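Local coordinates for beta-L-arabinobiosidase (Bacteroides thetaiotaomicron, PDB 5MQR), which acts on plant pectin as a glycoside hydrolase, probably releasing L-arabinose-containing units, and may also have exo-alpha-sialidase activity, at residues V974-Q986 / S1019-G1031. Residues are numbered along the deposited sequence; the frame is centred on the assembly and turned at random.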
ATOM      1  N   VAL A 974      21.718  -5.171  18.129  1.00 26.59           N
ATOM      2  CA  VAL A 974      22.032  -4.576  19.391  1.00 25.89           C
ATOM      3  C   VAL A 974      21.128  -3.378  19.701  1.00 24.22           C
ATOM      4  O   VAL A 974      20.631  -3.263  20.821  1.00 22.93           O
ATOM      5  CB  VAL A 974      23.527  -4.185  19.496  1.00 26.45           C
ATOM      6  CG1 VAL A 974      23.801  -3.410  20.786  1.00 25.99           C
ATOM      7  CG2 VAL A 974      24.382  -5.446  19.466  1.00 27.55           C
ATOM      8  N   TYR A 975      20.961  -2.486  18.735  1.00 23.78           N
ATOM      9  CA  TYR A 975      20.105  -1.322  18.940  1.00 23.90           C
ATOM     10  C   TYR A 975      18.650  -1.784  19.168  1.00 23.57           C
ATOM     11  O   TYR A 975      17.973  -1.306  20.092  1.00 23.73           O
ATOM     12  CB  TYR A 975      20.186  -0.317  17.765  1.00 23.41           C
ATOM     13  CG  TYR A 975      19.167   0.783  17.871  1.00 22.92           C
ATOM     14  CD1 TYR A 975      19.435   1.960  18.570  1.00 23.52           C
ATOM     15  CD2 TYR A 975      17.921   0.642  17.300  1.00 22.73           C
ATOM     16  CE1 TYR A 975      18.468   2.968  18.696  1.00 23.11           C
ATOM     17  CE2 TYR A 975      16.957   1.628  17.405  1.00 22.57           C
ATOM     18  CZ  TYR A 975      17.226   2.790  18.102  1.00 22.64           C
ATOM     19  OH  TYR A 975      16.240   3.752  18.186  1.00 22.54           O
ATOM     20  N   PHE A 976      18.184  -2.697  18.326  1.00 23.14           N
ATOM     21  CA  PHE A 976      16.820  -3.208  18.427  1.00 23.15           C
ATOM     22  C   PHE A 976      16.574  -3.821  19.785  1.00 24.37           C
ATOM     23  O   PHE A 976      15.540  -3.571  20.398  1.00 23.64           O
ATOM     24  CB  PHE A 976      16.516  -4.271  17.358  1.00 22.64           C
ATOM     25  CG  PHE A 976      15.082  -4.724  17.355  1.00 21.69           C
ATOM     26  CD1 PHE A 976      14.671  -5.799  18.144  1.00 21.56           C
ATOM     27  CD2 PHE A 976      14.139  -4.052  16.601  1.00 21.00           C
ATOM     28  CE1 PHE A 976      13.345  -6.198  18.174  1.00 21.26           C
ATOM     29  CE2 PHE A 976      12.810  -4.468  16.590  1.00 20.95           C
ATOM     30  CZ  PHE A 976      12.404  -5.534  17.390  1.00 20.91           C
ATOM     31  N   ARG A 977      17.535  -4.618  20.242  1.00 26.74           N
ATOM     32  CA  ARG A 977      17.418  -5.331  21.504  1.00 28.21           C
ATOM     33  C   ARG A 977      17.293  -4.360  22.679  1.00 26.75           C
ATOM     34  O   ARG A 977      16.499  -4.594  23.580  1.00 26.61           O
ATOM     35  CB  ARG A 977      18.597  -6.304  21.692  1.00 31.43           C
ATOM     36  CG  ARG A 977      18.564  -7.178  22.945  1.00 35.11           C
ATOM     37  CD  ARG A 977      17.254  -7.980  23.044  1.00 38.66           C
ATOM     38  NE  ARG A 977      17.212  -8.804  24.253  1.00 41.77           N
ATOM     39  CZ  ARG A 977      16.108  -9.309  24.819  1.00 44.69           C
ATOM     40  NH1 ARG A 977      14.888  -9.098  24.316  1.00 44.25           N
ATOM     41  NH2 ARG A 977      16.227 -10.038  25.930  1.00 46.66           N
ATOM     42  N   GLN A 978      18.035  -3.261  22.653  1.00 25.19           N
ATOM     43  CA  GLN A 978      17.950  -2.274  23.733  1.00 24.42           C
ATOM     44  C   GLN A 978      16.639  -1.499  23.683  1.00 23.76           C
ATOM     45  O   GLN A 978      16.094  -1.176  24.733  1.00 23.06           O
ATOM     46  CB  GLN A 978      19.147  -1.317  23.734  1.00 24.20           C
ATOM     47  CG  GLN A 978      20.425  -1.949  24.261  1.00 24.74           C
ATOM     48  CD  GLN A 978      20.251  -2.549  25.660  1.00 24.70           C
ATOM     49  OE1 GLN A 978      19.539  -2.002  26.483  1.00 24.28           O
ATOM     50  NE2 GLN A 978      20.885  -3.674  25.917  1.00 24.92           N
HETATM   51  N   MSE A 979      16.130  -1.224  22.480  1.00 22.66           N
HETATM   52  CA  MSE A 979      14.792  -0.670  22.352  1.00 22.54           C
HETATM   53  C   MSE A 979      13.743  -1.638  22.851  1.00 21.96           C
HETATM   54  O   MSE A 979      12.791  -1.210  23.489  1.00 21.92           O
HETATM   55  CB  MSE A 979      14.471  -0.246  20.918  1.00 22.60           C
HETATM   56  CG  MSE A 979      15.277   0.970  20.493  1.00 23.42           C
HETATM   57 SE   MSE A 979      14.568   2.602  21.322  1.00 24.65          SE
HETATM   58  CE  MSE A 979      12.877   2.784  20.310  1.00 24.42           C
ATOM     59  N   GLU A 980      13.905  -2.931  22.584  1.00 21.51           N
ATOM     60  CA  GLU A 980      12.986  -3.950  23.073  1.00 21.43           C
ATOM     61  C   GLU A 980      12.940  -4.027  24.616  1.00 21.28           C
ATOM     62  O   GLU A 980      11.863  -4.125  25.225  1.00 20.76           O
ATOM     63  CB  GLU A 980      13.353  -5.318  22.480  1.00 22.06           C
ATOM     64  CG  GLU A 980      12.370  -6.429  22.824  1.00 22.57           C
ATOM     65  CD  GLU A 980      12.531  -7.663  21.940  1.00 23.40           C
ATOM     66  OE1 GLU A 980      13.625  -8.236  21.953  1.00 24.16           O
ATOM     67  OE2 GLU A 980      11.570  -8.057  21.232  1.00 23.18           O
ATOM     68  N   LEU A 981      14.112  -3.991  25.238  1.00 21.23           N
ATOM     69  CA  LEU A 981      14.219  -3.973  26.693  1.00 21.10           C
ATOM     70  C   LEU A 981      13.618  -2.683  27.294  1.00 20.87           C
ATOM     71  O   LEU A 981      12.967  -2.734  28.334  1.00 20.93           O
ATOM     72  CB  LEU A 981      15.680  -4.140  27.127  1.00 21.24           C
ATOM     73  CG  LEU A 981      16.340  -5.491  26.829  1.00 21.91           C
ATOM     74  CD1 LEU A 981      17.820  -5.550  27.275  1.00 22.44           C
ATOM     75  CD2 LEU A 981      15.558  -6.625  27.480  1.00 21.96           C
ATOM     76  N   TYR A 982      13.818  -1.541  26.641  1.00 20.57           N
ATOM     77  CA  TYR A 982      13.183  -0.304  27.075  1.00 20.39           C
ATOM     78  C   TYR A 982      11.644  -0.480  27.042  1.00 20.00           C
ATOM     79  O   TYR A 982      10.927  -0.115  27.989  1.00 19.66           O
ATOM     80  CB  TYR A 982      13.640   0.856  26.190  1.00 20.50           C
ATOM     81  CG  TYR A 982      13.224   2.256  26.614  1.00 20.66           C
ATOM     82  CD1 TYR A 982      12.770   2.550  27.911  1.00 21.10           C
ATOM     83  CD2 TYR A 982      13.320   3.303  25.721  1.00 20.79           C
ATOM     84  CE1 TYR A 982      12.411   3.839  28.275  1.00 21.37           C
ATOM     85  CE2 TYR A 982      12.976   4.596  26.077  1.00 21.30           C
ATOM     86  CZ  TYR A 982      12.512   4.860  27.351  1.00 21.55           C
ATOM     87  OH  TYR A 982      12.171   6.153  27.683  1.00 22.32           O
ATOM     88  N   VAL A 983      11.160  -1.111  25.988  1.00 19.49           N
ATOM     89  CA  VAL A 983       9.729  -1.462  25.898  1.00 19.81           C
ATOM     90  C   VAL A 983       9.271  -2.390  27.028  1.00 19.77           C
ATOM     91  O   VAL A 983       8.347  -2.062  27.752  1.00 20.19           O
ATOM     92  CB  VAL A 983       9.362  -2.054  24.508  1.00 19.75           C
ATOM     93  CG1 VAL A 983       7.927  -2.589  24.500  1.00 19.77           C
ATOM     94  CG2 VAL A 983       9.513  -0.995  23.412  1.00 19.49           C
ATOM     95  N   GLU A 984       9.950  -3.516  27.208  1.00 20.21           N
ATOM     96  CA  GLU A 984       9.580  -4.476  28.235  1.00 20.34           C
ATOM     97  C   GLU A 984       9.662  -3.891  29.637  1.00 20.40           C
ATOM     98  O   GLU A 984       8.904  -4.302  30.516  1.00 20.87           O
ATOM     99  CB  GLU A 984      10.476  -5.719  28.171  1.00 21.15           C
ATOM    100  CG  GLU A 984      10.198  -6.606  26.955  1.00 21.30           C
ATOM    101  CD  GLU A 984      11.115  -7.814  26.843  1.00 21.77           C
ATOM    102  OE1 GLU A 984      12.143  -7.880  27.549  1.00 21.40           O
ATOM    103  OE2 GLU A 984      10.793  -8.703  26.024  1.00 22.62           O
ATOM    104  N   SER A 985      10.580  -2.960  29.850  1.00 19.68           N
ATOM    105  CA  SER A 985      10.719  -2.336  31.157  1.00 20.39           C
ATOM    106  C   SER A 985       9.542  -1.422  31.524  1.00 20.11           C
ATOM    107  O   SER A 985       9.325  -1.191  32.686  1.00 19.55           O
ATOM    108  CB  SER A 985      12.031  -1.531  31.269  1.00 20.43           C
ATOM    109  OG  SER A 985      11.953  -0.274  30.590  1.00 20.01           O
ATOM    110  N   GLN A 986       8.799  -0.928  30.529  1.00 20.21           N
ATOM    111  CA  GLN A 986       7.739   0.055  30.737  1.00 20.22           C
ATOM    112  C   GLN A 986       6.381  -0.608  31.024  1.00 20.35           C
ATOM    113  O   GLN A 986       5.378  -0.323  30.378  1.00 19.36           O
ATOM    114  CB  GLN A 986       7.669   1.031  29.561  1.00 20.26           C
ATOM    115  CG  GLN A 986       8.846   2.010  29.534  1.00 20.64           C
ATOM    116  CD  GLN A 986       8.882   2.843  28.259  1.00 20.95           C
ATOM    117  OE1 GLN A 986       8.466   4.001  28.254  1.00 21.16           O
ATOM    118  NE2 GLN A 986       9.382   2.257  27.168  1.00 21.05           N
ATOM    119  N   SER A1019      11.911  11.834  29.631  1.00 20.85           N
ATOM    120  CA  SER A1019      12.589  10.960  28.685  1.00 20.85           C
ATOM    121  C   SER A1019      11.901  11.072  27.346  1.00 20.41           C
ATOM    122  O   SER A1019      10.805  11.634  27.229  1.00 19.75           O
ATOM    123  CB  SER A1019      12.509   9.480  29.131  1.00 20.82           C
ATOM    124  OG  SER A1019      11.152   9.017  29.148  1.00 20.19           O
ATOM    125  N   THR A1020      12.558  10.528  26.332  1.00 20.63           N
ATOM    126  CA  THR A1020      11.914  10.309  25.036  1.00 20.26           C
ATOM    127  C   THR A1020      11.674   8.808  24.866  1.00 20.04           C
ATOM    128  O   THR A1020      12.253   7.966  25.572  1.00 19.46           O
ATOM    129  CB  THR A1020      12.739  10.881  23.861  1.00 20.26           C
ATOM    130  OG1 THR A1020      13.979  10.190  23.725  1.00 19.98           O
ATOM    131  CG2 THR A1020      13.005  12.386  24.035  1.00 20.52           C
ATOM    132  N   PHE A1021      10.775   8.515  23.938  1.00 20.37           N
ATOM    133  CA  PHE A1021      10.509   7.170  23.463  1.00 20.99           C
ATOM    134  C   PHE A1021      10.137   7.181  21.978  1.00 20.75           C
ATOM    135  O   PHE A1021      10.752   6.518  21.170  1.00 20.76           O
ATOM    136  CB  PHE A1021       9.407   6.450  24.272  1.00 21.13           C
ATOM    137  CG  PHE A1021       9.149   5.084  23.758  1.00 21.43           C
ATOM    138  CD1 PHE A1021      10.040   4.059  24.033  1.00 22.00           C
ATOM    139  CD2 PHE A1021       8.089   4.836  22.903  1.00 21.76           C
ATOM    140  CE1 PHE A1021       9.863   2.786  23.514  1.00 21.85           C
ATOM    141  CE2 PHE A1021       7.906   3.561  22.377  1.00 22.16           C
ATOM    142  CZ  PHE A1021       8.798   2.542  22.690  1.00 21.97           C
ATOM    143  N   ASN A1022       9.082   7.893  21.646  1.00 20.92           N
ATOM    144  CA  ASN A1022       8.632   7.949  20.296  1.00 20.69           C
ATOM    145  C   ASN A1022       9.570   8.719  19.386  1.00 20.67           C
ATOM    146  O   ASN A1022       9.587   8.473  18.166  1.00 20.37           O
ATOM    147  CB  ASN A1022       7.215   8.477  20.265  1.00 21.32           C
ATOM    148  CG  ASN A1022       6.207   7.425  20.696  1.00 21.65           C
ATOM    149  OD1 ASN A1022       6.400   6.227  20.453  1.00 22.06           O
ATOM    150  ND2 ASN A1022       5.097   7.863  21.272  1.00 22.05           N
ATOM    151  N   ASP A1023      10.384   9.609  19.941  1.00 20.65           N
ATOM    152  CA  ASP A1023      11.415  10.220  19.138  1.00 20.90           C
ATOM    153  C   ASP A1023      12.411   9.179  18.691  1.00 20.67           C
ATOM    154  O   ASP A1023      12.950   9.262  17.594  1.00 19.97           O
ATOM    155  CB  ASP A1023      12.142  11.332  19.859  1.00 21.56           C
ATOM    156  CG  ASP A1023      13.167  11.995  18.972  1.00 21.89           C
ATOM    157  OD1 ASP A1023      12.801  12.458  17.855  1.00 22.31           O
ATOM    158  OD2 ASP A1023      14.345  11.991  19.354  1.00 22.40           O
ATOM    159  N   LEU A1024      12.653   8.206  19.560  1.00 21.30           N
ATOM    160  CA  LEU A1024      13.576   7.093  19.275  1.00 21.70           C
ATOM    161  C   LEU A1024      12.953   6.150  18.253  1.00 21.58           C
ATOM    162  O   LEU A1024      13.643   5.657  17.361  1.00 22.00           O
ATOM    163  CB  LEU A1024      13.908   6.296  20.541  1.00 21.89           C
ATOM    164  CG  LEU A1024      14.312   7.077  21.793  1.00 22.45           C
ATOM    165  CD1 LEU A1024      14.444   6.112  22.961  1.00 22.61           C
ATOM    166  CD2 LEU A1024      15.615   7.848  21.575  1.00 22.73           C
HETATM  167  N   MSE A1025      11.655   5.894  18.393  1.00 21.52           N
HETATM  168  CA  MSE A1025      10.932   5.055  17.446  1.00 22.00           C
HETATM  169  C   MSE A1025      11.013   5.650  16.048  1.00 21.93           C
HETATM  170  O   MSE A1025      11.349   4.961  15.103  1.00 21.93           O
HETATM  171  CB  MSE A1025       9.475   4.877  17.860  1.00 22.41           C
HETATM  172  CG  MSE A1025       9.266   4.141  19.183  1.00 23.03           C
HETATM  173 SE   MSE A1025       9.582   2.218  18.925  1.00 24.52          SE
HETATM  174  CE  MSE A1025       7.850   1.919  18.023  1.00 23.62           C
ATOM    175  N   ILE A1026      10.754   6.948  15.941  1.00 22.21           N
ATOM    176  CA  ILE A1026      10.679   7.643  14.673  1.00 22.12           C
ATOM    177  C   ILE A1026      12.050   7.874  14.032  1.00 22.37           C
ATOM    178  O   ILE A1026      12.217   7.664  12.813  1.00 21.88           O
ATOM    179  CB  ILE A1026       9.931   8.972  14.844  1.00 22.39           C
ATOM    180  CG1 ILE A1026       8.466   8.693  15.192  1.00 22.36           C
ATOM    181  CG2 ILE A1026      10.000   9.823  13.573  1.00 22.96           C
ATOM    182  CD1 ILE A1026       7.697   9.905  15.695  1.00 22.53           C
ATOM    183  N   THR A1027      13.028   8.308  14.821  1.00 22.23           N
ATOM    184  CA  THR A1027      14.325   8.690  14.258  1.00 22.62           C
ATOM    185  C   THR A1027      15.387   7.602  14.278  1.00 23.21           C
ATOM    186  O   THR A1027      16.377   7.728  13.558  1.00 23.71           O
ATOM    187  CB  THR A1027      14.936   9.950  14.927  1.00 22.28           C
ATOM    188  OG1 THR A1027      15.209   9.684  16.304  1.00 21.85           O
ATOM    189  CG2 THR A1027      14.012  11.122  14.805  1.00 22.02           C
ATOM    190  N   GLY A1028      15.222   6.570  15.106  1.00 23.17           N
ATOM    191  CA  GLY A1028      16.240   5.541  15.253  1.00 23.45           C
ATOM    192  C   GLY A1028      15.775   4.237  14.649  1.00 24.00           C
ATOM    193  O   GLY A1028      16.342   3.759  13.653  1.00 23.77           O
ATOM    194  N   LEU A1029      14.731   3.662  15.255  1.00 24.35           N
ATOM    195  CA  LEU A1029      14.157   2.380  14.811  1.00 24.53           C
ATOM    196  C   LEU A1029      13.620   2.438  13.370  1.00 23.94           C
ATOM    197  O   LEU A1029      14.095   1.736  12.512  1.00 23.41           O
ATOM    198  CB  LEU A1029      13.050   1.943  15.766  1.00 24.99           C
ATOM    199  CG  LEU A1029      12.702   0.476  15.612  1.00 26.18           C
ATOM    200  CD1 LEU A1029      13.710  -0.424  16.300  1.00 27.01           C
ATOM    201  CD2 LEU A1029      11.346   0.239  16.213  1.00 27.31           C
ATOM    202  N   ILE A1030      12.649   3.298  13.115  1.00 23.99           N
ATOM    203  CA  ILE A1030      12.158   3.539  11.757  1.00 24.41           C
ATOM    204  C   ILE A1030      13.199   4.315  10.957  1.00 24.11           C
ATOM    205  O   ILE A1030      13.323   4.134   9.752  1.00 23.95           O
ATOM    206  CB  ILE A1030      10.842   4.346  11.772  1.00 25.56           C
ATOM    207  CG1 ILE A1030       9.729   3.570  12.485  1.00 25.64           C
ATOM    208  CG2 ILE A1030      10.384   4.716  10.357  1.00 25.78           C
ATOM    209  CD1 ILE A1030       9.182   2.418  11.678  1.00 26.17           C
ATOM    210  N   GLY A1031      13.951   5.178  11.635  1.00 23.49           N
ATOM    211  CA  GLY A1031      15.131   5.750  11.058  1.00 23.11           C
ATOM    212  C   GLY A1031      14.929   6.990  10.214  1.00 22.79           C
ATOM    213  O   GLY A1031      15.792   7.288   9.373  1.00 22.92           O
TER
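Helices 974-985 and 1022-1029 run nearly antiparallel, at 165° with axes 11.7 Å apart, and F976 with L1029 and Y982 with F1021 set the register at the two ends. The interval is filled by M979, Y982, F1021 and L1024. Y982, its CG anti to the backbone N (chi1 -172°), reaches across to give its hydroxyl proton to the T1020 carbonyl: OH to O is 2.8 Å, and the oxygen lies at the ring's edge. The same OH hydrogen-bonds R675, which also binds S1019 OG and Q986 OE1, so one arginine of helix 666-680 ties both segments together. F1021, at the N-cap position of helix 1022-1029, turns its edge to the face of Y982 in an offset T-shaped pair, planes at 71° and centroids 5.4 Å apart. Q986 NE2 stands 3.4 Å above one face of the Y982 ring, offset toward its rim; it donates to Y982 O, which S985 OG reaches from the other face of the carbonyl plane. The helix pair packs on helix 666-680 (through V983, Q986 and F1021) and helix 948-964 (through Y982, T1020 and L1024), consistent with the largely helical (alpha/alpha)6 barrel of six-hairpin glycosidases. Midway, selenomethionine M979, bent at chi2 and chi3, sets its CE 3.6 Å from SE of selenomethionine M1025 and 3.7 Å from L1024 CB. V983 CG2 meets F1021 CZ at the phenyl edge. Toward the far end, L1029 CD1 lies 3.7 Å from F976 CD2, while the Y975 hydroxyl sits 3.4 Å from G1028 CA, in the wider pi-type turn at 1025-1029.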